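Long-range contacts in PmoD (Methylocystis sp. ATCC 49242, PDB 6CPD), which binds copper through a periplasmic cupredoxin-like domain and probably serves copper handling in methane-oxidising bacteria: residues 36-41 and 94-99; 56-61 and 77-82. All blocks are in the same frame, centred on the assembly; numbering follows the deposited sequence.

In the fold
From the N terminus the chain first lays down strands 7-10 and 13-20, and then strand 37-45, where contact 1 begins. Strand 55-61 follows in the second sheet; contact 2 pairs it with the start of strand 79-86, closing a short loop that contains helix 72-77. The chain then returns to the first sheet as strand 92-99, where contact 1 closes the larger loop, with contact 2 nested inside it. The two contacts, their centres about 13 Å apart, belong to opposing sheets of a cupredoxin-like sandwich. Val95 packs on Leu57 between them, and His97 of contact 1 reaches Glu80 of contact 2.

Contact 1 (36-41 and 94-99); sequences TGRTIM and SVEHNF
Thr39 and Phe99 meet on the inward face of an antiparallel pair in which six backbone hydrogen bonds join Gly37, Thr39 and Met41 to Phe99, His97 and Val95. The strand axes run at 151° to each other. Thr39 can be followed atom by atom. Its CB sits 3.4 Å from the carbonyl O of His97 and also touches CD2 of Phe99. With OG1 anti to the carbonyl carbon (chi1 -54°), the hydroxyl turns back along its own strand and donates to Gly37 O at 2.9 Å, lying at the edge of the Phe99 ring near its plane; Gln21 is a further partner. The other branch, CG2, meets CE2 of Phe99 at 4.1 Å. The Thr39 hydroxyl and the backbone N of Phe99 reach Gly37 O from opposite faces of its carbonyl plane. One face of the Phe99 ring is covered over its centre by CD2 of His97, while Tyr105 packs edge-to-face with the ring. Farther along this face, Met41 CB touches Val95 CG2 at 4.0 Å, and the two side chains continue onto Ile59 and Leu57 of the facing sheet.

On the other face, Glu96 CG lies 4.0 Å from Ile40 CG1. The bend at chi2 (-84°) turns Glu96 CD toward the aliphatic part of Arg38, and Glu96 OE2 lies 3.8 Å from Arg38 CG; the guanidinium instead forms a salt bridge with Asp23. Asn98 OD1 comes within 3.2 Å of Gly37 CA. Backbone bonding thus fixes the register, while the faces differ in chemistry: that of Thr39, His97 and Phe99 is mostly apolar and turned inward, its Thr39 hydroxyl and His97 NE2 bonded to Gly37 O and Glu80, whereas that of Arg38, Glu96 and Asn98 is largely polar, with Ile40 among them.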
loop_
_atom_site.group_PDB
_atom_site.type_symbol
_atom_site.label_atom_id
_atom_site.label_comp_id
_atom_site.label_asym_id
_atom_site.label_seq_id
_atom_site.Cartn_x
_atom_site.Cartn_y
_atom_site.Cartn_z
ATOM N N THR B 36 17.861 5.460 -8.120
ATOM C CA THR B 36 18.899 5.049 -7.196
ATOM C C THR B 36 19.193 6.266 -6.327
ATOM O O THR B 36 18.811 7.383 -6.677
ATOM C CB THR B 36 20.162 4.542 -7.924
ATOM O OG1 THR B 36 20.514 5.467 -8.949
ATOM C CG2 THR B 36 19.887 3.187 -8.579
ATOM N N GLY B 37 19.804 6.061 -5.171
ATOM C CA GLY B 37 20.208 7.199 -4.371
ATOM C C GLY B 37 19.521 7.234 -3.021
ATOM O O GLY B 37 18.952 6.227 -2.561
ATOM N N ARG B 38 19.534 8.426 -2.423
ATOM C CA ARG B 38 19.030 8.646 -1.070
ATOM C C ARG B 38 17.558 8.303 -0.967
ATOM O O ARG B 38 16.714 8.885 -1.643
ATOM C CB ARG B 38 19.240 10.098 -0.637
ATOM C CG ARG B 38 18.686 10.450 0.744
ATOM C CD ARG B 38 19.426 11.645 1.339
ATOM N NE ARG B 38 19.254 12.853 0.531
ATOM C CZ ARG B 38 18.572 13.934 0.923
ATOM N NH1 ARG B 38 18.011 13.972 2.122
ATOM N NH2 ARG B 38 18.457 14.985 0.117
ATOM N N THR B 39 17.250 7.361 -0.094
ATOM C CA THR B 39 15.878 6.900 0.013
ATOM C C THR B 39 15.480 6.846 1.470
ATOM O O THR B 39 16.203 6.288 2.294
ATOM C CB THR B 39 15.729 5.525 -0.652
ATOM O OG1 THR B 39 16.218 5.612 -1.992
ATOM C CG2 THR B 39 14.276 5.082 -0.670
ATOM N N ILE B 40 14.322 7.427 1.789
ATOM C CA ILE B 40 13.833 7.394 3.143
ATOM C C ILE B 40 12.559 6.580 3.175
ATOM O O ILE B 40 11.633 6.854 2.418
ATOM C CB ILE B 40 13.574 8.810 3.681
ATOM C CG1 ILE B 40 14.890 9.589 3.726
ATOM C CG2 ILE B 40 12.884 8.749 5.057
ATOM C CD1 ILE B 40 14.705 11.072 3.991
ATOM N N MET B 41 12.522 5.584 4.054
ATOM C CA MET B 41 11.309 4.796 4.262
ATOM C C MET B 41 10.724 5.046 5.640
ATOM O O MET B 41 11.392 4.808 6.650
ATOM C CB MET B 41 11.606 3.311 4.080
ATOM C CG MET B 41 12.280 3.006 2.741
ATOM S SD MET B 41 12.443 1.234 2.455
ATOM C CE MET B 41 10.935 0.680 3.239
ATOM N N SER B 94 11.633 6.014 10.903
ATOM C CA SER B 94 12.108 6.131 9.530
ATOM C C SER B 94 13.476 5.482 9.407
ATOM O O SER B 94 14.227 5.427 10.381
ATOM C CB SER B 94 12.204 7.596 9.094
ATOM O OG SER B 94 10.929 8.212 9.005
ATOM N N VAL B 95 13.779 4.979 8.213
ATOM C CA VAL B 95 15.118 4.509 7.893
ATOM C C VAL B 95 15.541 5.217 6.610
ATOM O O VAL B 95 14.704 5.576 5.773
ATOM C CB VAL B 95 15.197 2.969 7.728
ATOM C CG1 VAL B 95 14.314 2.286 8.746
ATOM C CG2 VAL B 95 14.797 2.555 6.346
ATOM N N GLU B 96 16.831 5.504 6.509
ATOM C CA GLU B 96 17.378 6.144 5.334
ATOM C C GLU B 96 18.445 5.242 4.755
ATOM O O GLU B 96 19.213 4.637 5.497
ATOM C CB GLU B 96 17.952 7.528 5.681
ATOM C CG GLU B 96 18.580 8.274 4.503
ATOM C CD GLU B 96 20.033 7.884 4.231
ATOM O OE1 GLU B 96 20.677 7.282 5.115
ATOM O OE2 GLU B 96 20.528 8.181 3.119
ATOM N N HIS B 97 18.485 5.135 3.437
ATOM C CA HIS B 97 19.495 4.301 2.804
ATOM C C HIS B 97 19.796 4.806 1.400
ATOM O O HIS B 97 18.890 5.213 0.669
ATOM C CB HIS B 97 19.034 2.837 2.753
ATOM C CG HIS B 97 20.084 1.899 2.242
ATOM N ND1 HIS B 97 21.261 1.665 2.917
ATOM C CD2 HIS B 97 20.148 1.159 1.108
ATOM C CE1 HIS B 97 22.003 0.811 2.232
ATOM N NE2 HIS B 97 21.349 0.492 1.125
ATOM N N ASN B 98 21.065 4.791 1.021
ATOM C CA ASN B 98 21.412 5.043 -0.365
ATOM C C ASN B 98 21.399 3.731 -1.128
ATOM O O ASN B 98 22.279 2.897 -0.945
ATOM C CB ASN B 98 22.786 5.709 -0.481
ATOM C CG ASN B 98 23.111 6.139 -1.908
ATOM O OD1 ASN B 98 22.720 7.221 -2.345
ATOM N ND2 ASN B 98 23.853 5.298 -2.630
ATOM N N PHE B 99 20.384 3.548 -1.967
ATOM C CA PHE B 99 20.348 2.402 -2.858
ATOM C C PHE B 99 21.195 2.735 -4.069
ATOM O O PHE B 99 20.775 3.503 -4.929
ATOM C CB PHE B 99 18.920 2.051 -3.275
ATOM C CG PHE B 99 18.091 1.450 -2.170
ATOM C CD1 PHE B 99 18.016 0.074 -2.019
ATOM C CD2 PHE B 99 17.378 2.260 -1.288
ATOM C CE1 PHE B 99 17.255 -0.489 -1.006
ATOM C CE2 PHE B 99 16.617 1.701 -0.262
ATOM C CZ PHE B 99 16.559 0.316 -0.127
#

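Contact 2 (56-61 and 77-82); sequences ELRIIR and ALTELH
Ile59 O accepts from both Glu80 N, at 2.8 Å, and Leu81 N, the latter weakly, which marks a classic beta bulge where the chain turns a corner at Glu80. Ile59 N to Leu81 O and Arg61 N to Leu78 O complete the backbone bonding on either side of it.

Among the charged groups, Arg61 NH1 forms a salt bridge with Glu80 OE2 at 3.0 Å, lying above the carboxylate plane, and the two flat groups stand 82° apart. Arg61 NH2 donates to Ala77 O at 2.8 Å, Leu78 O covers the centre of one guanidinium face, and three waters link the group to Ala77 O and Thr79 O. His82 NE2 donates to the anti lone pair of Glu56 OE2 at 2.6 Å. Arg58 NH2, salt-bridged to Glu72, lies 3.6 Å above the plane of the His82 ring, toward its rim.

Apolar contacts join Leu81 CD2 to Leu57 CD2 and Ile59 CD1, and Leu78 CB to Ile60 CB at 3.9 Å. Arg61 thus joins Ala77 O directly and Thr79 O through water to the Glu80 carboxylate, whose other oxygen, OE1, accepts from His97 of the facing sheet; these two partners probably favour its ionised form.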
loop_
_atom_site.group_PDB
_atom_site.type_symbol
_atom_site.label_atom_id
_atom_site.label_comp_id
_atom_site.label_asym_id
_atom_site.label_seq_id
_atom_site.Cartn_x
_atom_site.Cartn_y
_atom_site.Cartn_z
ATOM N N GLU B 56 12.045 -5.884 14.278
ATOM C CA GLU B 56 13.319 -5.893 13.578
ATOM C C GLU B 56 13.080 -5.665 12.088
ATOM O O GLU B 56 12.086 -6.142 11.534
ATOM C CB GLU B 56 14.037 -7.220 13.808
ATOM C CG GLU B 56 15.239 -7.449 12.908
ATOM C CD GLU B 56 15.783 -8.870 12.987
ATOM O OE1 GLU B 56 15.074 -9.764 13.496
ATOM O OE2 GLU B 56 16.925 -9.096 12.523
ATOM N N LEU B 57 13.973 -4.928 11.438
ATOM C CA LEU B 57 13.859 -4.743 9.991
ATOM C C LEU B 57 15.162 -5.138 9.314
ATOM O O LEU B 57 16.232 -4.686 9.708
ATOM C CB LEU B 57 13.508 -3.287 9.638
ATOM C CG LEU B 57 13.586 -2.930 8.140
ATOM C CD1 LEU B 57 12.470 -3.578 7.301
ATOM C CD2 LEU B 57 13.618 -1.412 7.928
ATOM N N ARG B 58 15.060 -5.986 8.303
ATOM C CA ARG B 58 16.193 -6.296 7.449
ATOM C C ARG B 58 15.787 -6.166 6.003
ATOM O O ARG B 58 14.839 -6.810 5.558
ATOM C CB ARG B 58 16.736 -7.690 7.748
ATOM C CG ARG B 58 17.901 -8.073 6.834
ATOM C CD ARG B 58 18.340 -9.494 7.048
ATOM N NE ARG B 58 19.270 -9.569 8.170
ATOM C CZ ARG B 58 19.316 -10.557 9.047
ATOM N NH1 ARG B 58 18.461 -11.559 8.953
ATOM N NH2 ARG B 58 20.203 -10.533 10.025
ATOM N N ILE B 59 16.495 -5.329 5.259
ATOM C CA ILE B 59 16.219 -5.232 3.830
ATOM C C ILE B 59 17.284 -6.031 3.092
ATOM O O ILE B 59 18.477 -5.814 3.289
ATOM C CB ILE B 59 16.199 -3.768 3.356
ATOM C CG1 ILE B 59 15.075 -3.006 4.059
ATOM C CG2 ILE B 59 16.024 -3.692 1.819
ATOM C CD1 ILE B 59 15.026 -1.526 3.690
ATOM N N ILE B 60 16.849 -6.985 2.279
ATOM C CA ILE B 60 17.786 -7.817 1.523
ATOM C C ILE B 60 17.587 -7.674 0.025
ATOM O O ILE B 60 16.497 -7.331 -0.455
ATOM C CB ILE B 60 17.640 -9.320 1.861
ATOM C CG1 ILE B 60 16.226 -9.804 1.506
ATOM C CG2 ILE B 60 17.936 -9.583 3.343
ATOM C CD1 ILE B 60 16.061 -11.309 1.583
ATOM N N ARG B 61 18.656 -7.945 -0.711
ATOM C CA ARG B 61 18.547 -8.189 -2.135
ATOM C C ARG B 61 17.728 -9.461 -2.290
ATOM O O ARG B 61 17.934 -10.437 -1.562
ATOM C CB ARG B 61 19.947 -8.316 -2.769
ATOM C CG ARG B 61 20.755 -7.025 -2.586
ATOM C CD ARG B 61 22.204 -7.141 -3.004
ATOM N NE ARG B 61 23.034 -7.847 -2.028
ATOM C CZ ARG B 61 23.591 -7.293 -0.953
ATOM N NH1 ARG B 61 23.405 -6.005 -0.678
ATOM N NH2 ARG B 61 24.342 -8.032 -0.144
ATOM N N ALA B 77 24.673 -12.165 3.944
ATOM C CA ALA B 77 25.247 -12.066 2.602
ATOM C C ALA B 77 24.370 -11.239 1.660
ATOM O O ALA B 77 24.857 -10.618 0.714
ATOM C CB ALA B 77 25.474 -13.458 2.019
ATOM N N LEU B 78 23.068 -11.261 1.910
ATOM C CA LEU B 78 22.096 -10.563 1.069
ATOM C C LEU B 78 21.716 -9.166 1.578
ATOM O O LEU B 78 20.953 -8.450 0.924
ATOM C CB LEU B 78 20.826 -11.419 0.957
ATOM C CG LEU B 78 20.975 -12.800 0.308
ATOM C CD1 LEU B 78 19.707 -13.634 0.476
ATOM C CD2 LEU B 78 21.281 -12.599 -1.167
ATOM N N THR B 79 22.254 -8.761 2.725
ATOM C CA THR B 79 21.674 -7.607 3.435
ATOM C C THR B 79 22.109 -6.235 2.927
ATOM O O THR B 79 23.302 -5.959 2.801
ATOM C CB THR B 79 21.984 -7.702 4.935
ATOM O OG1 THR B 79 21.219 -8.779 5.486
ATOM C CG2 THR B 79 21.619 -6.395 5.663
ATOM N N GLU B 80 21.122 -5.382 2.645
ATOM C CA GLU B 80 21.349 -3.974 2.293
ATOM C C GLU B 80 21.362 -3.108 3.530
ATOM O O GLU B 80 22.154 -2.179 3.648
ATOM C CB GLU B 80 20.267 -3.441 1.354
ATOM C CG GLU B 80 20.410 -3.859 -0.069
ATOM C CD GLU B 80 21.528 -3.124 -0.797
ATOM O OE1 GLU B 80 21.918 -2.018 -0.358
ATOM O OE2 GLU B 80 21.999 -3.659 -1.824
ATOM N N LEU B 81 20.429 -3.391 4.431
ATOM C CA LEU B 81 20.336 -2.638 5.668
ATOM C C LEU B 81 19.733 -3.510 6.752
ATOM O O LEU B 81 18.874 -4.337 6.470
ATOM C CB LEU B 81 19.486 -1.381 5.433
ATOM C CG LEU B 81 18.840 -0.587 6.566
ATOM C CD1 LEU B 81 18.717 0.858 6.141
ATOM C CD2 LEU B 81 17.456 -1.141 6.904
ATOM N N HIS B 82 20.158 -3.304 7.990
ATOM C CA HIS B 82 19.644 -4.091 9.106
ATOM C C HIS B 82 19.469 -3.244 10.353
ATOM O O HIS B 82 20.422 -2.650 10.836
ATOM C CB HIS B 82 20.567 -5.272 9.414
ATOM C CG HIS B 82 20.025 -6.194 10.457
ATOM N ND1 HIS B 82 20.827 -6.864 11.353
ATOM C CD2 HIS B 82 18.751 -6.558 10.750
ATOM C CE1 HIS B 82 20.075 -7.595 12.159
ATOM N NE2 HIS B 82 18.811 -7.428 11.809
HETATM O O HOH W 1 24.167 -10.267 -2.354
HETATM O O HOH W 2 25.463 -4.636 0.968
HETATM O O HOH W 3 26.027 -6.888 1.925
#